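Local structure of peptide ABC transporter, peptide-binding protein (Thermus thermophilus, 2D5W) at residues A[331-345]-A[417-429]. The protein binds oligopeptides, here a pentapeptide, and probably delivers them to an ABC transporter for uptake into the cell. Numbering follows the deposited sequence.
Sequences ILHALNREGLVKAFF and VRERTQQFFAEDL
Phe344 wedges into helix 417-429 among Val417, Arg420, Thr421 and Phe424. The Arg420 guanidinium lies flat on one ring face, a cation-pi stack with CZ 4.0 Å from the centroid. A bend at chi3 (53°) folds the arginine back over the ring. Leu340 CD2 covers the opposite face. The same methyl makes a CH-pi contact over a face of Phe424, which also receives the edge of Phe344, planes at 71°. With an alanine at Phe344, the Arg420 guanidinium would probably lose its stacking surface. Further along, Leu335 CD2 makes a CH-pi contact with Phe425, 4.0 Å from its centroid, and Leu429 CD2 meets Ala334 CB.

Waters bridge the segments. One accepts from the backbone N of Asn336 and donates to Ala334 O and Asp428 OD1. A second links Asp428 OD1 to Asn336 ND2. A third joins Arg420 NH1 to Phe344 O. Asn336 OD1 caps helix 337-345 by accepting from Gly339 N (3.0 Å).

In this family 5 solute-binding protein, Phe425 packs on strand 401-410 and Leu335 on strand 544-557. Arg337 NH2 hydrogen-bonds Pro546 O. Arg418, pointing away, salt-bridges the bound peptide's backbone. Without direct hydrogen bonds across, shape, CH-pi and cation-pi contacts must supply most of the hold.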
loop_
_atom_site.group_PDB
_atom_site.type_symbol
_atom_site.label_atom_id
_atom_site.label_comp_id
_atom_site.label_asym_id
_atom_site.label_seq_id
_atom_site.Cartn_x
_atom_site.Cartn_y
_atom_site.Cartn_z
ATOM N N ILE A 331 -14.321 21.162 -7.003
ATOM C CA ILE A 331 -13.213 21.181 -6.063
ATOM C C ILE A 331 -11.879 21.059 -6.793
ATOM O O ILE A 331 -10.942 21.801 -6.500
ATOM C CB ILE A 331 -13.339 20.049 -5.015
ATOM C CG1 ILE A 331 -14.552 20.310 -4.112
ATOM C CG2 ILE A 331 -12.064 19.966 -4.170
ATOM C CD1 ILE A 331 -14.876 19.168 -3.160
ATOM N N LEU A 332 -11.790 20.146 -7.759
ATOM C CA LEU A 332 -10.531 19.972 -8.474
ATOM C C LEU A 332 -10.128 21.232 -9.241
ATOM O O LEU A 332 -8.943 21.571 -9.301
ATOM C CB LEU A 332 -10.600 18.763 -9.417
ATOM C CG LEU A 332 -9.247 18.305 -9.988
ATOM C CD1 LEU A 332 -8.250 18.076 -8.853
ATOM C CD2 LEU A 332 -9.429 17.034 -10.805
ATOM N N HIS A 333 -11.104 21.923 -9.829
ATOM C CA HIS A 333 -10.818 23.161 -10.558
ATOM C C HIS A 333 -10.293 24.233 -9.600
ATOM O O HIS A 333 -9.649 25.195 -10.026
ATOM C CB HIS A 333 -12.076 23.704 -11.253
ATOM C CG HIS A 333 -12.356 23.090 -12.590
ATOM N ND1 HIS A 333 -11.436 23.078 -13.616
ATOM C CD2 HIS A 333 -13.479 22.517 -13.088
ATOM C CE1 HIS A 333 -11.980 22.527 -14.689
ATOM N NE2 HIS A 333 -13.220 22.180 -14.393
ATOM N N ALA A 334 -10.578 24.070 -8.310
ATOM C CA ALA A 334 -10.133 25.028 -7.302
ATOM C C ALA A 334 -8.791 24.657 -6.676
ATOM O O ALA A 334 -8.267 25.399 -5.849
ATOM C CB ALA A 334 -11.193 25.172 -6.219
ATOM N N LEU A 335 -8.245 23.502 -7.052
ATOM C CA LEU A 335 -6.952 23.066 -6.533
ATOM C C LEU A 335 -5.889 23.433 -7.563
ATOM O O LEU A 335 -5.872 22.892 -8.669
ATOM C CB LEU A 335 -6.945 21.552 -6.293
ATOM C CG LEU A 335 -8.033 20.996 -5.368
ATOM C CD1 LEU A 335 -7.742 19.531 -5.072
ATOM C CD2 LEU A 335 -8.082 21.790 -4.069
ATOM N N ASN A 336 -5.008 24.365 -7.213
ATOM C CA ASN A 336 -3.970 24.782 -8.142
ATOM C C ASN A 336 -2.824 23.783 -8.097
ATOM O O ASN A 336 -1.743 24.065 -7.576
ATOM C CB ASN A 336 -3.468 26.181 -7.791
ATOM C CG ASN A 336 -2.552 26.742 -8.851
ATOM O OD1 ASN A 336 -2.291 26.094 -9.867
ATOM N ND2 ASN A 336 -2.059 27.953 -8.626
ATOM N N ARG A 337 -3.077 22.608 -8.661
ATOM C CA ARG A 337 -2.099 21.531 -8.673
ATOM C C ARG A 337 -0.835 21.861 -9.456
ATOM O O ARG A 337 0.272 21.563 -9.006
ATOM C CB ARG A 337 -2.748 20.256 -9.219
ATOM C CG ARG A 337 -3.913 19.763 -8.367
ATOM C CD ARG A 337 -4.591 18.567 -9.003
ATOM N NE ARG A 337 -5.218 18.927 -10.270
ATOM C CZ ARG A 337 -5.508 18.061 -11.235
ATOM N NH1 ARG A 337 -6.076 18.483 -12.355
ATOM N NH2 ARG A 337 -5.226 16.774 -11.089
ATOM N N GLU A 338 -0.985 22.472 -10.624
ATOM C CA GLU A 338 0.193 22.816 -11.404
ATOM C C GLU A 338 1.031 23.847 -10.652
ATOM O O GLU A 338 2.258 23.771 -10.651
ATOM C CB GLU A 338 -0.198 23.356 -12.782
ATOM C CG GLU A 338 1.003 23.691 -13.660
ATOM C CD GLU A 338 1.883 22.486 -13.962
ATOM O OE1 GLU A 338 3.062 22.690 -14.319
ATOM O OE2 GLU A 338 1.402 21.337 -13.861
ATOM N N GLY A 339 0.372 24.807 -10.009
ATOM C CA GLY A 339 1.104 25.809 -9.254
ATOM C C GLY A 339 1.828 25.163 -8.087
ATOM O O GLY A 339 2.960 25.522 -7.763
ATOM N N LEU A 340 1.170 24.195 -7.458
ATOM C CA LEU A 340 1.738 23.481 -6.323
ATOM C C LEU A 340 2.979 22.679 -6.704
ATOM O O LEU A 340 4.025 22.814 -6.072
ATOM C CB LEU A 340 0.685 22.543 -5.722
ATOM C CG LEU A 340 0.991 21.770 -4.436
ATOM C CD1 LEU A 340 2.037 20.688 -4.663
ATOM C CD2 LEU A 340 1.414 22.754 -3.384
ATOM N N VAL A 341 2.883 21.844 -7.735
ATOM C CA VAL A 341 4.047 21.039 -8.093
ATOM C C VAL A 341 5.207 21.889 -8.597
ATOM O O VAL A 341 6.367 21.537 -8.396
ATOM C CB VAL A 341 3.711 19.919 -9.128
ATOM C CG1 VAL A 341 2.617 19.014 -8.573
ATOM C CG2 VAL A 341 3.310 20.515 -10.461
ATOM N N LYS A 342 4.901 23.015 -9.237
ATOM C CA LYS A 342 5.952 23.902 -9.722
ATOM C C LYS A 342 6.689 24.518 -8.532
ATOM O O LYS A 342 7.914 24.443 -8.436
ATOM C CB LYS A 342 5.356 25.019 -10.581
ATOM C CG LYS A 342 6.381 26.054 -11.029
ATOM C CD LYS A 342 5.740 27.151 -11.865
ATOM C CE LYS A 342 6.749 28.232 -12.226
ATOM N NZ LYS A 342 7.300 28.905 -11.016
ATOM N N ALA A 343 5.935 25.113 -7.616
ATOM C CA ALA A 343 6.527 25.757 -6.449
ATOM C C ALA A 343 7.184 24.787 -5.471
ATOM O O ALA A 343 8.274 25.047 -4.969
ATOM C CB ALA A 343 5.466 26.576 -5.720
ATOM N N PHE A 344 6.521 23.666 -5.213
ATOM C CA PHE A 344 7.013 22.676 -4.259
ATOM C C PHE A 344 8.088 21.725 -4.770
ATOM O O PHE A 344 9.008 21.374 -4.028
ATOM C CB PHE A 344 5.847 21.811 -3.756
ATOM C CG PHE A 344 4.942 22.487 -2.756
ATOM C CD1 PHE A 344 4.724 23.861 -2.779
ATOM C CD2 PHE A 344 4.260 21.719 -1.813
ATOM C CE1 PHE A 344 3.839 24.459 -1.873
ATOM C CE2 PHE A 344 3.376 22.307 -0.908
ATOM C CZ PHE A 344 3.165 23.679 -0.939
ATOM N N PHE A 345 7.973 21.304 -6.025
ATOM C CA PHE A 345 8.900 20.320 -6.581
ATOM C C PHE A 345 9.554 20.706 -7.903
ATOM O O PHE A 345 10.168 19.854 -8.547
ATOM C CB PHE A 345 8.155 18.997 -6.807
ATOM C CG PHE A 345 7.239 18.598 -5.675
ATOM C CD1 PHE A 345 5.875 18.400 -5.897
ATOM C CD2 PHE A 345 7.742 18.383 -4.395
ATOM C CE1 PHE A 345 5.031 17.991 -4.862
ATOM C CE2 PHE A 345 6.907 17.975 -3.355
ATOM C CZ PHE A 345 5.549 17.780 -3.590
ATOM N N VAL A 417 5.050 18.463 3.978
ATOM C CA VAL A 417 4.623 18.886 2.652
ATOM C C VAL A 417 3.100 18.777 2.511
ATOM O O VAL A 417 2.478 19.588 1.822
ATOM C CB VAL A 417 5.355 18.099 1.525
ATOM C CG1 VAL A 417 4.757 16.715 1.349
ATOM C CG2 VAL A 417 5.302 18.898 0.227
ATOM N N ARG A 418 2.490 17.796 3.172
ATOM C CA ARG A 418 1.038 17.654 3.124
ATOM C C ARG A 418 0.357 18.742 3.952
ATOM O O ARG A 418 -0.709 19.236 3.580
ATOM C CB ARG A 418 0.624 16.269 3.622
ATOM C CG ARG A 418 0.835 15.190 2.584
ATOM C CD ARG A 418 0.613 13.813 3.153
ATOM N NE ARG A 418 0.686 12.801 2.109
ATOM C CZ ARG A 418 0.779 11.496 2.338
ATOM N NH1 ARG A 418 0.811 11.036 3.583
ATOM N NH2 ARG A 418 0.842 10.654 1.316
ATOM N N GLU A 419 0.959 19.112 5.079
ATOM C CA GLU A 419 0.389 20.164 5.908
ATOM C C GLU A 419 0.447 21.475 5.117
ATOM O O GLU A 419 -0.482 22.283 5.171
ATOM C CB GLU A 419 1.153 20.243 7.238
ATOM C CG GLU A 419 0.947 18.970 8.071
ATOM C CD GLU A 419 1.811 18.874 9.317
ATOM O OE1 GLU A 419 2.991 19.275 9.267
ATOM O OE2 GLU A 419 1.310 18.363 10.345
ATOM N N ARG A 420 1.523 21.668 4.361
ATOM C CA ARG A 420 1.672 22.857 3.527
ATOM C C ARG A 420 0.656 22.810 2.381
ATOM O O ARG A 420 0.080 23.832 1.997
ATOM C CB ARG A 420 3.094 22.930 2.961
ATOM C CG ARG A 420 4.158 23.319 3.992
ATOM C CD ARG A 420 5.562 23.037 3.468
ATOM N NE ARG A 420 5.781 23.658 2.166
ATOM C CZ ARG A 420 6.602 23.183 1.234
ATOM N NH1 ARG A 420 6.727 23.819 0.078
ATOM N NH2 ARG A 420 7.289 22.070 1.451
ATOM N N THR A 421 0.435 21.616 1.840
ATOM C CA THR A 421 -0.520 21.433 0.750
ATOM C C THR A 421 -1.929 21.828 1.187
ATOM O O THR A 421 -2.640 22.529 0.463
ATOM C CB THR A 421 -0.522 19.967 0.269
ATOM O OG1 THR A 421 0.755 19.661 -0.302
ATOM C CG2 THR A 421 -1.602 19.736 -0.781
ATOM N N GLN A 422 -2.329 21.389 2.376
ATOM C CA GLN A 422 -3.654 21.720 2.884
ATOM C C GLN A 422 -3.837 23.232 2.953
ATOM O O GLN A 422 -4.873 23.752 2.541
ATOM C CB GLN A 422 -3.867 21.112 4.271
ATOM C CG GLN A 422 -3.977 19.595 4.282
ATOM C CD GLN A 422 -4.155 19.046 5.685
ATOM O OE1 GLN A 422 -3.394 19.384 6.591
ATOM N NE2 GLN A 422 -5.160 18.198 5.872
ATOM N N GLN A 423 -2.829 23.931 3.472
ATOM C CA GLN A 423 -2.856 25.389 3.601
ATOM C C GLN A 423 -2.915 26.076 2.244
ATOM O O GLN A 423 -3.637 27.059 2.050
ATOM C CB GLN A 423 -1.599 25.885 4.323
ATOM C CG GLN A 423 -1.544 25.599 5.802
ATOM C CD GLN A 423 -0.274 26.133 6.438
ATOM O OE1 GLN A 423 -0.172 26.209 7.659
ATOM N NE2 GLN A 423 0.708 26.487 5.609
ATOM N N PHE A 424 -2.118 25.565 1.317
ATOM C CA PHE A 424 -2.035 26.100 -0.032
ATOM C C PHE A 424 -3.402 26.015 -0.717
ATOM O O PHE A 424 -3.911 27.005 -1.248
ATOM C CB PHE A 424 -0.981 25.301 -0.803
ATOM C CG PHE A 424 -0.706 25.810 -2.184
ATOM C CD1 PHE A 424 0.297 26.748 -2.408
ATOM C CD2 PHE A 424 -1.429 25.332 -3.271
ATOM C CE1 PHE A 424 0.578 27.199 -3.698
ATOM C CE2 PHE A 424 -1.158 25.776 -4.565
ATOM C CZ PHE A 424 -0.152 26.711 -4.778
ATOM N N PHE A 425 -3.996 24.825 -0.704
ATOM C CA PHE A 425 -5.303 24.624 -1.323
ATOM C C PHE A 425 -6.410 25.381 -0.587
ATOM O O PHE A 425 -7.317 25.931 -1.213
ATOM C CB PHE A 425 -5.658 23.132 -1.349
ATOM C CG PHE A 425 -4.868 22.319 -2.347
ATOM C CD1 PHE A 425 -4.743 20.943 -2.171
ATOM C CD2 PHE A 425 -4.289 22.902 -3.475
ATOM C CE1 PHE A 425 -4.060 20.160 -3.090
ATOM C CE2 PHE A 425 -3.597 22.116 -4.405
ATOM C CZ PHE A 425 -3.487 20.742 -4.209
ATOM N N ALA A 426 -6.340 25.407 0.740
ATOM C CA ALA A 426 -7.356 26.081 1.546
ATOM C C ALA A 426 -7.515 27.553 1.190
ATOM O O ALA A 426 -8.625 28.088 1.212
ATOM C CB ALA A 426 -7.026 25.941 3.027
ATOM N N GLU A 427 -6.406 28.204 0.863
ATOM C CA GLU A 427 -6.439 29.619 0.520
ATOM C C GLU A 427 -7.287 29.868 -0.725
ATOM O O GLU A 427 -8.050 30.831 -0.783
ATOM C CB GLU A 427 -5.016 30.137 0.309
ATOM C CG GLU A 427 -4.921 31.648 0.200
ATOM C CD GLU A 427 -3.492 32.145 0.274
ATOM O OE1 GLU A 427 -2.816 31.853 1.283
ATOM O OE2 GLU A 427 -3.046 32.829 -0.671
ATOM N N ASP A 428 -7.165 28.996 -1.722
ATOM C CA ASP A 428 -7.941 29.142 -2.948
ATOM C C ASP A 428 -9.383 28.683 -2.765
ATOM O O ASP A 428 -10.310 29.304 -3.284
ATOM C CB ASP A 428 -7.283 28.362 -4.087
ATOM C CG ASP A 428 -6.073 29.079 -4.656
ATOM O OD1 ASP A 428 -5.093 28.396 -5.023
ATOM O OD2 ASP A 428 -6.106 30.327 -4.746
ATOM N N LEU A 429 -9.574 27.594 -2.029
ATOM C CA LEU A 429 -10.916 27.087 -1.781
ATOM C C LEU A 429 -11.752 28.149 -1.069
ATOM O O LEU A 429 -12.940 28.319 -1.360
ATOM C CB LEU A 429 -10.850 25.805 -0.944
ATOM C CG LEU A 429 -10.361 24.566 -1.703
ATOM C CD1 LEU A 429 -9.962 23.477 -0.725
ATOM C CD2 LEU A 429 -11.462 24.072 -2.632
HETATM O O HOH W 1 -5.584 25.707 -4.878
HETATM O O HOH W 2 -2.985 29.455 -6.359
HETATM O O HOH W 3 8.701 22.431 -1.294
#